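Local coordinates for plasmin and fibronectin-binding protein A (Streptococcus pneumoniae, PDB 4MR0), which acts as a surface adhesin and invasin that binds human fibronectin, plasmin, plasminogen and serum albumin, at residues N439-K444 with N472-E477. Sequence-based numbering, arbitrary orientation.
Sequences NIADPK and NNNSKE
The side-chain amides of Asn-439 and Asn-472 lie side by side and point the same way, their planes only 8° apart, so they meet at their edges and not over their faces. ND2 of Asn-472 gives a hydrogen to OD1 of Asn-439 at 3.0 Å, and ND2 of Asn-439 hydrogen-bonds Asp-395 OD1 on strand 387-396. Matching first torsions (chi1 -62° and -61°) place both CG atoms alike, beside the backbone N. With the parallel register and the amide bond, this is a short ladder-like pair on the outer face of the beta-helix, recalling the asparagine ladders of this fold. The third amide, Asn-473, sits on the other side of the sheet with Ile-440, whose CG2 lies 4.0 Å from its OD1. Ser-475 N bonds to Asn-473 OD1 at 3.0 Å, closing an Asx turn where the strand ends, and Ser-475 OG is a second donor to the same oxygen. Backbone bonds run from Ile-440 N to Asn-472 O (2.9 Å) and from Asn-474 N to Ile-440 O.

Beyond the strands, CB of Ser-475 tucks in 3.0 Å from Ala-441 O, and Pro-443 rests its CB on Lys-476 O at 3.3 Å. Two waters bridge the turns: one joins Ala-441 O to Lys-476 N, the other ties Asp-442 O to Asn-473 ND2 and Ser-475 OG.

The pair belongs to successive coils of the right-handed parallel beta-helix, where strands 431-440 and 462-473 give way to loops. Strand 387-396 flanks Asn-439 on the preceding coil, and strand 445-451 packs against Ile-440.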
ATOM      1  N   ASN A 439      -1.682 -14.872  -9.094  1.00 20.37           N
ATOM      2  CA  ASN A 439      -2.276 -15.388 -10.325  1.00 24.00           C
ATOM      3  C   ASN A 439      -1.992 -14.317 -11.363  1.00 23.96           C
ATOM      4  O   ASN A 439      -2.668 -13.292 -11.408  1.00 24.31           O
ATOM      5  CB  ASN A 439      -3.782 -15.598 -10.154  1.00 25.46           C
ATOM      6  CG  ASN A 439      -4.101 -16.619  -9.082  1.00 28.48           C
ATOM      7  OD1 ASN A 439      -3.639 -17.759  -9.144  1.00 27.32           O
ATOM      8  ND2 ASN A 439      -4.887 -16.215  -8.088  1.00 28.89           N
ATOM      9  N   ILE A 440      -0.975 -14.558 -12.180  1.00 24.63           N
ATOM     10  CA  ILE A 440      -0.548 -13.592 -13.184  1.00 25.92           C
ATOM     11  C   ILE A 440      -0.793 -14.017 -14.627  1.00 27.30           C
ATOM     12  O   ILE A 440      -0.444 -15.128 -15.034  1.00 27.76           O
ATOM     13  CB  ILE A 440       0.952 -13.288 -12.999  1.00 24.85           C
ATOM     14  CG1 ILE A 440       1.190 -12.761 -11.578  1.00 24.01           C
ATOM     15  CG2 ILE A 440       1.420 -12.286 -14.042  1.00 24.24           C
ATOM     16  CD1 ILE A 440       2.654 -12.646 -11.182  1.00 21.82           C
ATOM     17  N   ALA A 441      -1.391 -13.111 -15.396  1.00 28.30           N
ATOM     18  CA  ALA A 441      -1.686 -13.360 -16.802  1.00 29.03           C
ATOM     19  C   ALA A 441      -0.956 -12.340 -17.668  1.00 28.89           C
ATOM     20  O   ALA A 441      -0.803 -12.534 -18.870  1.00 30.58           O
ATOM     21  CB  ALA A 441      -3.188 -13.280 -17.044  1.00 28.89           C
ATOM     22  N   ASP A 442      -0.502 -11.256 -17.046  1.00 29.28           N
ATOM     23  CA  ASP A 442       0.219 -10.198 -17.751  1.00 29.72           C
ATOM     24  C   ASP A 442       1.698 -10.548 -17.864  1.00 30.73           C
ATOM     25  O   ASP A 442       2.376 -10.736 -16.857  1.00 30.88           O
ATOM     26  CB  ASP A 442       0.056  -8.868 -17.008  1.00 29.76           C
ATOM     27  CG  ASP A 442       0.895  -7.760 -17.606  1.00 29.84           C
ATOM     28  OD1 ASP A 442       0.910  -7.633 -18.847  1.00 30.41           O
ATOM     29  OD2 ASP A 442       1.534  -7.006 -16.837  1.00 30.22           O
ATOM     30  N   PRO A 443       2.221 -10.631 -19.099  1.00 31.31           N
ATOM     31  CA  PRO A 443       3.635 -10.965 -19.296  1.00 31.59           C
ATOM     32  C   PRO A 443       4.631  -9.930 -18.782  1.00 30.72           C
ATOM     33  O   PRO A 443       5.823 -10.217 -18.666  1.00 30.74           O
ATOM     34  CB  PRO A 443       3.733 -11.179 -20.811  1.00 32.20           C
ATOM     35  CG  PRO A 443       2.664 -10.291 -21.356  1.00 32.83           C
ATOM     36  CD  PRO A 443       1.521 -10.515 -20.390  1.00 32.49           C
ATOM     37  N   LYS A 444       4.146  -8.734 -18.462  1.00 30.17           N
ATOM     38  CA  LYS A 444       5.015  -7.672 -17.963  1.00 28.51           C
ATOM     39  C   LYS A 444       4.991  -7.553 -16.442  1.00 28.28           C
ATOM     40  O   LYS A 444       5.648  -6.678 -15.875  1.00 27.05           O
ATOM     41  CB  LYS A 444       4.610  -6.325 -18.568  1.00 31.17           C
ATOM     42  CG  LYS A 444       4.963  -6.145 -20.040  1.00 31.63           C
ATOM     43  CD  LYS A 444       4.468  -4.795 -20.544  1.00 32.87           C
ATOM     44  CE  LYS A 444       5.281  -4.310 -21.738  1.00 35.11           C
ATOM     45  NZ  LYS A 444       5.239  -5.270 -22.874  1.00 33.90           N
ATOM     46  N   ASN A 472       1.290 -18.553  -9.764  1.00 23.65           N
ATOM     47  CA  ASN A 472       0.670 -19.174 -10.928  1.00 26.12           C
ATOM     48  C   ASN A 472       0.779 -18.191 -12.090  1.00 26.47           C
ATOM     49  O   ASN A 472      -0.083 -17.329 -12.275  1.00 26.88           O
ATOM     50  CB  ASN A 472      -0.802 -19.490 -10.650  1.00 25.39           C
ATOM     51  CG  ASN A 472      -0.981 -20.449  -9.494  1.00 25.91           C
ATOM     52  OD1 ASN A 472      -0.398 -21.533  -9.481  1.00 25.58           O
ATOM     53  ND2 ASN A 472      -1.793 -20.057  -8.516  1.00 25.06           N
ATOM     54  N   ASN A 473       1.852 -18.312 -12.860  1.00 28.23           N
ATOM     55  CA  ASN A 473       2.070 -17.426 -13.990  1.00 31.26           C
ATOM     56  C   ASN A 473       1.754 -18.101 -15.326  1.00 34.07           C
ATOM     57  O   ASN A 473       2.525 -18.937 -15.804  1.00 33.07           O
ATOM     58  CB  ASN A 473       3.524 -16.930 -14.002  1.00 28.67           C
ATOM     59  CG  ASN A 473       3.737 -15.773 -14.969  1.00 29.76           C
ATOM     60  OD1 ASN A 473       2.914 -15.530 -15.854  1.00 29.23           O
ATOM     61  ND2 ASN A 473       4.847 -15.058 -14.808  1.00 25.65           N
ATOM     62  N   ASN A 474       0.616 -17.752 -15.921  1.00 37.58           N
ATOM     63  CA  ASN A 474       0.254 -18.315 -17.219  1.00 40.42           C
ATOM     64  C   ASN A 474       0.208 -17.245 -18.296  1.00 41.43           C
ATOM     65  O   ASN A 474      -0.558 -17.347 -19.257  1.00 42.17           O
ATOM     66  CB  ASN A 474      -1.089 -19.052 -17.173  1.00 41.83           C
ATOM     67  CG  ASN A 474      -2.006 -18.536 -16.098  1.00 43.51           C
ATOM     68  OD1 ASN A 474      -2.020 -19.055 -14.980  1.00 46.48           O
ATOM     69  ND2 ASN A 474      -2.776 -17.505 -16.422  1.00 44.13           N
ATOM     70  N   SER A 475       1.032 -16.216 -18.131  1.00 42.34           N
ATOM     71  CA  SER A 475       1.106 -15.139 -19.107  1.00 44.06           C
ATOM     72  C   SER A 475       1.872 -15.696 -20.300  1.00 45.68           C
ATOM     73  O   SER A 475       2.682 -16.610 -20.141  1.00 46.26           O
ATOM     74  CB  SER A 475       1.860 -13.942 -18.525  1.00 43.14           C
ATOM     75  OG  SER A 475       3.223 -14.261 -18.303  1.00 44.26           O
ATOM     76  N   LYS A 476       1.624 -15.157 -21.489  1.00 47.18           N
ATOM     77  CA  LYS A 476       2.323 -15.629 -22.680  1.00 49.22           C
ATOM     78  C   LYS A 476       3.618 -14.874 -22.936  1.00 48.79           C
ATOM     79  O   LYS A 476       3.640 -13.644 -22.989  1.00 49.32           O
ATOM     80  CB  LYS A 476       1.409 -15.548 -23.909  1.00 52.22           C
ATOM     81  CG  LYS A 476       0.748 -16.889 -24.247  1.00 55.33           C
ATOM     82  CD  LYS A 476      -0.542 -16.702 -25.044  1.00 58.56           C
ATOM     83  CE  LYS A 476      -0.287 -16.426 -26.525  1.00 60.38           C
ATOM     84  NZ  LYS A 476      -1.541 -15.879 -27.151  1.00 61.87           N
ATOM     85  N   GLU A 477       4.699 -15.634 -23.087  1.00 48.29           N
ATOM     86  CA  GLU A 477       6.019 -15.075 -23.337  1.00 47.68           C
ATOM     87  C   GLU A 477       6.383 -13.994 -22.324  1.00 46.37           C
ATOM     88  O   GLU A 477       6.582 -12.830 -22.670  1.00 45.50           O
ATOM     89  CB  GLU A 477       6.091 -14.544 -24.772  1.00 49.29           C
ATOM     90  CG  GLU A 477       6.353 -15.647 -25.796  1.00 51.67           C
ATOM     91  CD  GLU A 477       5.975 -15.260 -27.213  1.00 53.52           C
ATOM     92  OE1 GLU A 477       6.304 -14.131 -27.637  1.00 54.11           O
ATOM     93  OE2 GLU A 477       5.357 -16.099 -27.907  1.00 54.99           O
TER
HETATM   94  O   HOH W   1      -0.562 -13.547 -21.446  1.00 30.97           O
HETATM   95  O   HOH W   2       4.382 -12.267 -16.205  1.00 29.12           O